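Local atomic coordinates of inorganic polyphosphate/ATP-glucomannokinase (Arthrobacter sp., PDB entry 1WOQ), a protein that transfers phosphate from inorganic polyphosphate or ATP to glucose and mannose, as a sugar kinase of the ROK family. Residues 11-16 with 26-31; 41-46 with 59-64; 53-58 with 108-113; 76-81 with 114-119. All blocks are in the same frame, centred on the assembly; numbering follows the deposited sequence.

Contact 1. Residues 11-16 with 26-31; sequences NAPLIG and GGIVDL
Pro13 and Ile28 lie side by side and point the same way. Pro13 CB meets Ile28 CG2 at 3.7 Å, and CG of the proline ring touches the same methyl. In Ile28 this branch is anti to the backbone N, while CG1 lies anti to the carbonyl carbon (chi1 -66°) and reaches Ile15 CG1 at 4.3 Å. Ile15 and Ile28 form a non-hydrogen-bonded antiparallel pair and share one face of the sheet, where both touch Leu65 of helix 51-66. Leu14 and Val29 occupy the other face, against helix 250-262. There the side chains of Leu14 and Leu31 cross obliquely, and their CD1 atoms meet at 4.2 Å.

The backbones are joined by four hydrogen bonds. Leu14 pairs with Val29 in both directions, with Val29 N 2.8 Å from Leu14 O. Gly16 pairs likewise with Gly27, and Gly16 N donates to Gly27 O at 3.0 Å in a nearly straight bond. Beyond the strand, one water accepts from Leu31 N and donates to Ala12 O.

The chemistry is that of a buried beta hairpin. Backbone amides and carbonyls satisfy each other, and apolar side chains face a helix on each side.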
# COMPACT_ATOMS: atom_id res chain seq x y z
N ASN A 11 7.03 -12.12 -19.46
CA ASN A 11 6.80 -11.18 -20.59
C ASN A 11 7.32 -9.78 -20.29
O ASN A 11 8.27 -9.61 -19.53
CB ASN A 11 5.30 -11.11 -20.93
CG ASN A 11 4.84 -12.30 -21.76
OD1 ASN A 11 5.25 -12.46 -22.91
ND2 ASN A 11 3.98 -13.13 -21.18
N ALA A 12 6.69 -8.78 -20.90
CA ALA A 12 7.09 -7.39 -20.71
C ALA A 12 6.86 -6.89 -19.29
O ALA A 12 5.78 -7.05 -18.73
CB ALA A 12 6.34 -6.51 -21.70
N PRO A 13 7.89 -6.27 -18.70
CA PRO A 13 7.75 -5.75 -17.34
C PRO A 13 6.95 -4.46 -17.36
O PRO A 13 6.71 -3.89 -18.43
CB PRO A 13 9.20 -5.54 -16.91
CG PRO A 13 9.86 -5.13 -18.19
CD PRO A 13 9.27 -6.11 -19.19
N LEU A 14 6.54 -3.99 -16.19
CA LEU A 14 5.78 -2.76 -16.09
C LEU A 14 6.33 -1.94 -14.93
O LEU A 14 6.78 -2.49 -13.93
CB LEU A 14 4.29 -3.05 -15.83
CG LEU A 14 3.45 -3.63 -16.97
CD1 LEU A 14 2.06 -3.96 -16.45
CD2 LEU A 14 3.36 -2.62 -18.12
N ILE A 15 6.29 -0.62 -15.07
CA ILE A 15 6.78 0.26 -14.02
C ILE A 15 5.68 0.46 -12.98
O ILE A 15 4.52 0.70 -13.33
CB ILE A 15 7.20 1.64 -14.57
CG1 ILE A 15 8.45 1.50 -15.44
CG2 ILE A 15 7.44 2.62 -13.41
CD1 ILE A 15 8.84 2.77 -16.19
N GLY A 16 6.05 0.33 -11.71
CA GLY A 16 5.11 0.53 -10.62
C GLY A 16 5.68 1.63 -9.74
O GLY A 16 6.89 1.66 -9.50
N GLY A 26 9.92 3.75 -7.04
CA GLY A 26 9.41 2.98 -8.16
C GLY A 26 10.37 1.87 -8.54
O GLY A 26 11.52 1.84 -8.09
N GLY A 27 9.88 0.96 -9.36
CA GLY A 27 10.69 -0.15 -9.80
C GLY A 27 10.11 -0.73 -11.07
O GLY A 27 8.94 -0.52 -11.37
N ILE A 28 10.94 -1.45 -11.81
CA ILE A 28 10.51 -2.11 -13.04
C ILE A 28 10.13 -3.50 -12.56
O ILE A 28 10.97 -4.23 -12.03
CB ILE A 28 11.66 -2.15 -14.07
CG1 ILE A 28 11.98 -0.72 -14.51
CG2 ILE A 28 11.26 -3.01 -15.27
CD1 ILE A 28 13.26 -0.59 -15.32
N VAL A 29 8.86 -3.85 -12.71
CA VAL A 29 8.36 -5.13 -12.23
C VAL A 29 8.20 -6.23 -13.26
O VAL A 29 7.58 -6.03 -14.31
CB VAL A 29 7.00 -4.93 -11.52
CG1 VAL A 29 6.52 -6.24 -10.90
CG2 VAL A 29 7.12 -3.85 -10.45
N ASP A 30 8.76 -7.39 -12.94
CA ASP A 30 8.66 -8.57 -13.78
C ASP A 30 7.49 -9.34 -13.16
O ASP A 30 7.63 -9.94 -12.10
CB ASP A 30 9.94 -9.41 -13.66
CG ASP A 30 9.88 -10.68 -14.49
OD1 ASP A 30 8.83 -11.35 -14.48
OD2 ASP A 30 10.88 -11.01 -15.15
N LEU A 31 6.33 -9.29 -13.81
CA LEU A 31 5.15 -9.95 -13.28
C LEU A 31 5.22 -11.47 -13.27
O LEU A 31 4.39 -12.13 -12.65
CB LEU A 31 3.90 -9.47 -14.04
CG LEU A 31 3.50 -8.03 -13.70
CD1 LEU A 31 2.28 -7.62 -14.50
CD2 LEU A 31 3.21 -7.93 -12.21
O HOH W 1 6.14 -8.85 -16.57

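Contact 2. Residues 41-46 with 59-64; sequences FRVPTP and ALVVAE. With PO4 (phosphate ion), chain E.
Phe41 and Glu64 meet because both side chains leave the backbone with CG anti to N. In Phe41 chi1 is -174°. In Glu64 the same choice puts CG over the centre of the Phe41 ring, 3.4 Å from the centroid and 7° off the ring normal. The bend at chi2 (64°) then turns Glu64 CD toward the CD1 and CE1 side of the ring, 4.0 Å from Phe41 CE1. This is a CH-pi contact with the aliphatic part of a charged side chain. Glu64 CB also lies close to the ring, 3.7 Å from Phe41 CE2. The carboxylate has its own partner, since Glu64 OE2 forms a salt bridge with Arg68.

Val61 CA lies at the edge of the same ring, and Val61 CG1 is 4.1 Å from Phe41 CD2. The other methyl, Val61 CG2, packs on Val43 CG2 at 3.8 Å. An alanine in place of Phe41 would probably leave the Glu64 methylene without its aromatic seat and open a gap beside Val61.

Arg42 leaves the strand on the side away from the helix, and its guanidinium binds a phosphate ion, probably from the crystallisation liquor. Arg42 NE donates to phosphate O3 at 2.8 Å, in the guanidinium plane, and Arg42 NH2 donates to phosphate O1 at 2.9 Å. Lys25 binds the same ion.

Strand 35-44 is an outermost strand of its five-stranded sheet and bonds to strand 23-30. Helix 51-66 packs on it here, reaches strand 14-19 through Val61 and Val62, and meets helix 106-114 at Ala59.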
# COMPACT_ATOMS: atom_id res chain seq x y z
N PHE A 41 14.07 2.80 -7.32
CA PHE A 41 14.56 4.18 -7.32
C PHE A 41 13.62 5.03 -6.49
O PHE A 41 12.40 4.91 -6.61
CB PHE A 41 14.61 4.70 -8.76
CG PHE A 41 15.24 6.05 -8.89
CD1 PHE A 41 16.62 6.20 -8.74
CD2 PHE A 41 14.46 7.17 -9.15
CE1 PHE A 41 17.21 7.45 -8.87
CE2 PHE A 41 15.05 8.43 -9.28
CZ PHE A 41 16.43 8.57 -9.13
N ARG A 42 14.18 5.90 -5.66
CA ARG A 42 13.36 6.75 -4.80
C ARG A 42 13.80 8.20 -4.74
O ARG A 42 14.99 8.51 -4.84
CB ARG A 42 13.35 6.18 -3.38
CG ARG A 42 12.56 7.02 -2.38
CD ARG A 42 12.89 6.67 -0.93
NE ARG A 42 12.60 5.29 -0.56
CZ ARG A 42 13.47 4.28 -0.64
NH1 ARG A 42 14.70 4.50 -1.07
NH2 ARG A 42 13.10 3.06 -0.27
N VAL A 43 12.83 9.09 -4.59
CA VAL A 43 13.09 10.51 -4.43
C VAL A 43 12.26 10.90 -3.22
O VAL A 43 11.29 10.21 -2.88
CB VAL A 43 12.67 11.34 -5.67
CG1 VAL A 43 13.43 10.86 -6.90
CG2 VAL A 43 11.17 11.24 -5.88
N PRO A 44 12.64 11.98 -2.53
CA PRO A 44 11.89 12.40 -1.35
C PRO A 44 10.48 12.86 -1.68
O PRO A 44 10.24 13.47 -2.72
CB PRO A 44 12.73 13.55 -0.79
CG PRO A 44 14.12 13.22 -1.27
CD PRO A 44 13.86 12.78 -2.69
N THR A 45 9.53 12.57 -0.79
CA THR A 45 8.17 13.01 -1.00
C THR A 45 8.21 14.51 -0.76
O THR A 45 8.60 14.97 0.32
CB THR A 45 7.19 12.37 0.01
OG1 THR A 45 7.20 10.95 -0.15
CG2 THR A 45 5.78 12.89 -0.23
N PRO A 46 7.82 15.30 -1.77
CA PRO A 46 7.84 16.76 -1.61
C PRO A 46 6.94 17.22 -0.46
O PRO A 46 5.96 16.56 -0.13
CB PRO A 46 7.37 17.26 -2.97
CG PRO A 46 6.45 16.17 -3.43
CD PRO A 46 7.21 14.93 -3.06
N ALA A 59 7.16 11.96 -12.04
CA ALA A 59 7.77 12.07 -13.36
C ALA A 59 9.26 11.76 -13.31
O ALA A 59 9.78 11.08 -14.20
CB ALA A 59 7.54 13.46 -13.93
N LEU A 60 9.95 12.25 -12.29
CA LEU A 60 11.38 12.01 -12.16
C LEU A 60 11.68 10.53 -11.95
O LEU A 60 12.62 9.99 -12.53
CB LEU A 60 11.98 12.82 -11.01
CG LEU A 60 12.02 14.34 -11.24
CD1 LEU A 60 12.40 15.03 -9.94
CD2 LEU A 60 13.02 14.66 -12.34
N VAL A 61 10.88 9.86 -11.11
CA VAL A 61 11.11 8.44 -10.87
C VAL A 61 10.88 7.64 -12.15
O VAL A 61 11.69 6.79 -12.52
CB VAL A 61 10.19 7.88 -9.76
CG1 VAL A 61 10.42 6.38 -9.59
CG2 VAL A 61 10.46 8.60 -8.45
N VAL A 62 9.77 7.92 -12.83
CA VAL A 62 9.45 7.23 -14.07
C VAL A 62 10.51 7.50 -15.14
O VAL A 62 10.88 6.60 -15.89
CB VAL A 62 8.06 7.65 -14.61
CG1 VAL A 62 7.85 7.10 -16.02
CG2 VAL A 62 6.98 7.12 -13.67
N ALA A 63 10.99 8.73 -15.21
CA ALA A 63 12.01 9.09 -16.19
C ALA A 63 13.27 8.27 -15.97
O ALA A 63 13.88 7.77 -16.92
CB ALA A 63 12.33 10.57 -16.11
N GLU A 64 13.67 8.13 -14.71
CA GLU A 64 14.86 7.37 -14.36
C GLU A 64 14.73 5.90 -14.77
O GLU A 64 15.62 5.36 -15.44
CB GLU A 64 15.12 7.45 -12.85
CG GLU A 64 16.08 6.42 -12.27
CD GLU A 64 17.50 6.52 -12.80
OE1 GLU A 64 17.91 7.63 -13.21
OE2 GLU A 64 18.20 5.50 -12.80
P PO4 E . 9.87 4.38 1.83
O1 PO4 E . 11.08 3.36 1.77
O2 PO4 E . 9.90 5.40 2.94
O3 PO4 E . 10.01 5.07 0.45
O4 PO4 E . 8.66 3.45 1.86

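Contact 3. Residues 53-58 with 108-113; sequences SVAEAV and ALLTAR
Helices 51-66 and 106-114 pack beside each other, and Ala55 meets Leu109, Leu110 and Arg113 at their interface. The axes of segments 53-58 and 108-113 approach to 9.8 Å and cross at -47°. Ala55 is the small residue at the closest approach of the backbones. Leu110 CD2 lies 3.9 Å from Ala55 CA and also touches Ala55 CB. The same methyl reaches Val58 CB at 4.3 Å, so one leucine branch touches two residues about a helical turn apart. Leu109 CG meets Ala55 CB at 4.3 Å.

At the more exposed side the contact becomes ionic. Glu56 and Arg113 cross at about a right angle in a salt bridge of two hydrogen bonds. Arg113 grips side-on, with Arg113 NE 2.8 Å from Glu56 OE2 and Arg113 NH2 3.0 Å from Glu56 OE1. Both oxygens lie near the guanidinium plane. The carboxylate is turned 42° against that plane. OE2 is met from above the carboxylate plane, and OE1 on its syn side but also out of plane. The bend of Arg113 at chi2 (62°) turns CD from the extended course. Two bonds on separate oxygens would probably limit rotation of both groups.

Leu110 also touches Val118 and Val120 of strand 118-122. The arrangement is a helix-helix packing with an apolar interior and a salt bridge at its exposed side, here in an alpha/beta domain of the ASKHA (actin-like ATPase) superfamily.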
# COMPACT_ATOMS: atom_id res chain seq x y z
N SER A 53 3.34 19.13 -6.97
CA SER A 53 4.67 18.71 -6.53
C SER A 53 4.86 17.20 -6.64
O SER A 53 5.92 16.73 -7.06
CB SER A 53 4.93 19.16 -5.09
OG SER A 53 4.11 18.45 -4.17
N VAL A 54 3.83 16.45 -6.27
CA VAL A 54 3.89 15.00 -6.35
C VAL A 54 4.00 14.55 -7.81
O VAL A 54 4.73 13.62 -8.12
CB VAL A 54 2.64 14.36 -5.71
CG1 VAL A 54 2.60 12.86 -5.99
CG2 VAL A 54 2.66 14.61 -4.20
N ALA A 55 3.27 15.21 -8.70
CA ALA A 55 3.32 14.86 -10.11
C ALA A 55 4.75 14.99 -10.64
O ALA A 55 5.22 14.15 -11.40
CB ALA A 55 2.38 15.76 -10.91
N GLU A 56 5.43 16.06 -10.24
CA GLU A 56 6.81 16.27 -10.67
C GLU A 56 7.73 15.16 -10.16
O GLU A 56 8.57 14.66 -10.90
CB GLU A 56 7.32 17.63 -10.19
CG GLU A 56 6.69 18.82 -10.91
CD GLU A 56 6.85 18.74 -12.42
OE1 GLU A 56 7.98 18.49 -12.88
OE2 GLU A 56 5.84 18.94 -13.14
N ALA A 57 7.55 14.78 -8.90
CA ALA A 57 8.38 13.72 -8.30
C ALA A 57 8.16 12.38 -9.00
O ALA A 57 9.10 11.64 -9.27
CB ALA A 57 8.07 13.60 -6.81
N VAL A 58 6.90 12.07 -9.29
CA VAL A 58 6.59 10.82 -9.97
C VAL A 58 7.23 10.82 -11.35
O VAL A 58 7.80 9.82 -11.78
CB VAL A 58 5.06 10.63 -10.10
CG1 VAL A 58 4.75 9.44 -11.00
CG2 VAL A 58 4.46 10.41 -8.71
N ALA A 108 -5.73 11.34 -14.52
CA ALA A 108 -5.58 12.36 -15.56
C ALA A 108 -4.34 13.20 -15.28
O ALA A 108 -3.55 13.48 -16.19
CB ALA A 108 -6.82 13.25 -15.59
N LEU A 109 -4.18 13.62 -14.03
CA LEU A 109 -3.04 14.43 -13.62
C LEU A 109 -1.71 13.78 -14.01
O LEU A 109 -0.85 14.42 -14.62
CB LEU A 109 -3.05 14.63 -12.10
CG LEU A 109 -1.84 15.34 -11.49
CD1 LEU A 109 -1.94 16.83 -11.77
CD2 LEU A 109 -1.77 15.07 -9.99
N LEU A 110 -1.54 12.52 -13.64
CA LEU A 110 -0.29 11.83 -13.92
C LEU A 110 -0.13 11.41 -15.38
O LEU A 110 0.99 11.42 -15.90
CB LEU A 110 -0.14 10.62 -12.98
CG LEU A 110 -0.08 10.97 -11.49
CD1 LEU A 110 0.08 9.70 -10.65
CD2 LEU A 110 1.08 11.93 -11.22
N THR A 111 -1.22 11.05 -16.03
CA THR A 111 -1.13 10.65 -17.44
C THR A 111 -0.66 11.85 -18.26
O THR A 111 0.17 11.72 -19.15
CB THR A 111 -2.49 10.16 -17.97
OG1 THR A 111 -2.88 8.98 -17.27
CG2 THR A 111 -2.40 9.84 -19.47
N ALA A 112 -1.19 13.03 -17.94
CA ALA A 112 -0.83 14.26 -18.64
C ALA A 112 0.63 14.63 -18.41
O ALA A 112 1.33 15.05 -19.33
CB ALA A 112 -1.73 15.40 -18.19
N ARG A 113 1.09 14.47 -17.17
CA ARG A 113 2.47 14.81 -16.84
C ARG A 113 3.49 13.82 -17.38
O ARG A 113 4.56 14.21 -17.85
CB ARG A 113 2.64 14.93 -15.32
CG ARG A 113 4.06 15.32 -14.90
CD ARG A 113 4.45 16.69 -15.45
NE ARG A 113 5.84 17.05 -15.17
CZ ARG A 113 6.89 16.57 -15.83
NH1 ARG A 113 6.73 15.70 -16.81
NH2 ARG A 113 8.12 16.96 -15.49

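Contact 4. Residues 76-81 with 114-119; sequences SPVGVT and LGRPVE
Backbone hydrogen bonds pair residues 78-80 with 117-119 as parallel strands. Val78 N donates to Pro117 O at 2.8 Å, Glu119 N donates to Val78 O, and Val80 N donates to Glu119 O. CA-H...O contacts run between them, such as Val118 CA to Val78 O at 3.3 Å.

Side-chain hydrogen bonds add a second link at the start of the pair. Arg116 grips Ser76 side-on, with Arg116 NE 2.8 Å from Ser76 O and Arg116 NH2 2.9 Å from Ser76 OG. Arg116 NH2 also reaches Ser76 O, which thus accepts two donors. Both oxygens lie in the guanidinium plane. The chain bends at chi3 (-68°), which sets NE off the extended course. Val78 CG2 packs over one guanidinium face, 3.4 Å from Arg116 NE. Ser76 OG also bonds to Ala73 O, and Arg116 NH1 to Ser66 OG. A methionine in place of Arg116 would probably leave Ser76 O and Ser66 OG without their guanidinium partners.

Apolar contacts fill the rest. Pro77 CB meets Pro117 CG at 3.7 Å. Val80 CG2 and Val118 CG1 are tightly packed at 3.5 Å, and both valines also touch Leu110 of helix 106-114.

Helix 106-114 leads into strand 118-122 next to strand 78-82. With this helix in the connection, the parallel pair makes a beta-alpha-beta crossover, as in the actin-like ATPase fold of the ROK family.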
# COMPACT_ATOMS: atom_id res chain seq x y z
N SER A 76 4.36 2.34 -22.46
CA SER A 76 3.65 1.38 -21.62
C SER A 76 2.99 2.07 -20.43
O SER A 76 3.51 3.05 -19.90
CB SER A 76 4.62 0.30 -21.13
OG SER A 76 5.70 0.86 -20.41
N PRO A 77 1.83 1.57 -19.99
CA PRO A 77 1.12 2.16 -18.86
C PRO A 77 1.92 2.01 -17.56
O PRO A 77 2.67 1.05 -17.40
CB PRO A 77 -0.20 1.39 -18.82
CG PRO A 77 0.19 0.05 -19.35
CD PRO A 77 1.09 0.40 -20.52
N VAL A 78 1.74 2.97 -16.66
CA VAL A 78 2.44 2.97 -15.37
C VAL A 78 1.44 2.87 -14.22
O VAL A 78 0.44 3.59 -14.20
CB VAL A 78 3.27 4.26 -15.21
CG1 VAL A 78 3.93 4.30 -13.83
CG2 VAL A 78 4.30 4.35 -16.31
N GLY A 79 1.72 1.98 -13.28
CA GLY A 79 0.85 1.82 -12.12
C GLY A 79 1.37 2.67 -10.98
O GLY A 79 2.57 2.75 -10.75
N VAL A 80 0.46 3.32 -10.26
CA VAL A 80 0.87 4.19 -9.16
C VAL A 80 -0.05 4.01 -7.96
O VAL A 80 -1.26 3.82 -8.13
CB VAL A 80 0.80 5.67 -9.61
CG1 VAL A 80 1.29 6.58 -8.49
CG2 VAL A 80 1.64 5.86 -10.87
N THR A 81 0.50 4.06 -6.76
CA THR A 81 -0.32 3.93 -5.56
C THR A 81 -0.55 5.29 -4.93
O THR A 81 0.19 6.24 -5.18
CB THR A 81 0.33 3.04 -4.47
OG1 THR A 81 1.45 3.75 -3.90
CG2 THR A 81 0.81 1.72 -5.07
N LEU A 114 3.17 12.53 -17.33
CA LEU A 114 4.09 11.50 -17.80
C LEU A 114 4.06 11.23 -19.30
O LEU A 114 5.01 10.66 -19.85
CB LEU A 114 3.83 10.18 -17.07
CG LEU A 114 4.16 10.12 -15.57
CD1 LEU A 114 3.81 8.76 -15.02
CD2 LEU A 114 5.63 10.40 -15.37
N GLY A 115 2.99 11.63 -19.97
CA GLY A 115 2.90 11.40 -21.40
C GLY A 115 2.65 9.94 -21.75
O GLY A 115 3.01 9.48 -22.83
N ARG A 116 2.03 9.21 -20.83
CA ARG A 116 1.70 7.81 -21.03
C ARG A 116 0.58 7.48 -20.06
O ARG A 116 0.41 8.17 -19.06
CB ARG A 116 2.93 6.93 -20.75
CG ARG A 116 3.42 7.00 -19.31
CD ARG A 116 4.91 6.67 -19.20
NE ARG A 116 5.22 5.28 -19.49
CZ ARG A 116 6.46 4.79 -19.48
NH1 ARG A 116 7.48 5.59 -19.20
NH2 ARG A 116 6.68 3.51 -19.74
N PRO A 117 -0.19 6.42 -20.33
CA PRO A 117 -1.28 6.08 -19.40
C PRO A 117 -0.82 5.74 -17.99
O PRO A 117 0.16 5.01 -17.80
CB PRO A 117 -1.97 4.90 -20.10
CG PRO A 117 -0.88 4.30 -20.93
CD PRO A 117 -0.17 5.50 -21.48
N VAL A 118 -1.52 6.28 -17.01
CA VAL A 118 -1.21 6.04 -15.60
C VAL A 118 -2.50 5.69 -14.88
O VAL A 118 -3.50 6.39 -15.02
CB VAL A 118 -0.61 7.29 -14.92
CG1 VAL A 118 -0.40 7.03 -13.43
CG2 VAL A 118 0.71 7.66 -15.58
N GLU A 119 -2.47 4.60 -14.13
CA GLU A 119 -3.63 4.17 -13.37
C GLU A 119 -3.26 4.01 -11.92
O GLU A 119 -2.35 3.25 -11.57
CB GLU A 119 -4.17 2.86 -13.95
CG GLU A 119 -4.82 3.06 -15.31
CD GLU A 119 -5.35 1.78 -15.89
OE1 GLU A 119 -6.02 1.03 -15.16
OE2 GLU A 119 -5.12 1.54 -17.10

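Contacts 1 and 4 belong to the same five-stranded sheet, antiparallel in contact 1 and parallel in contact 4. They are joined where Ile15 O meets Gly79 N, and both rely on backbone hydrogen bonds. Contact 1 is buried, with apolar side chains on both faces; contact 4 is partly buried and adds an arginine grip. Contacts 2 and 3 share helix 51-66 and are held by side chains. Contact 2 lies at the surface and uses an aromatic face, while contact 3 is partly buried and ends in a salt bridge. Helix 106-114 of contact 3 leads into strand 118-122 of contact 4, where Thr111 OG1 lies 3.0 Å from Val118 N.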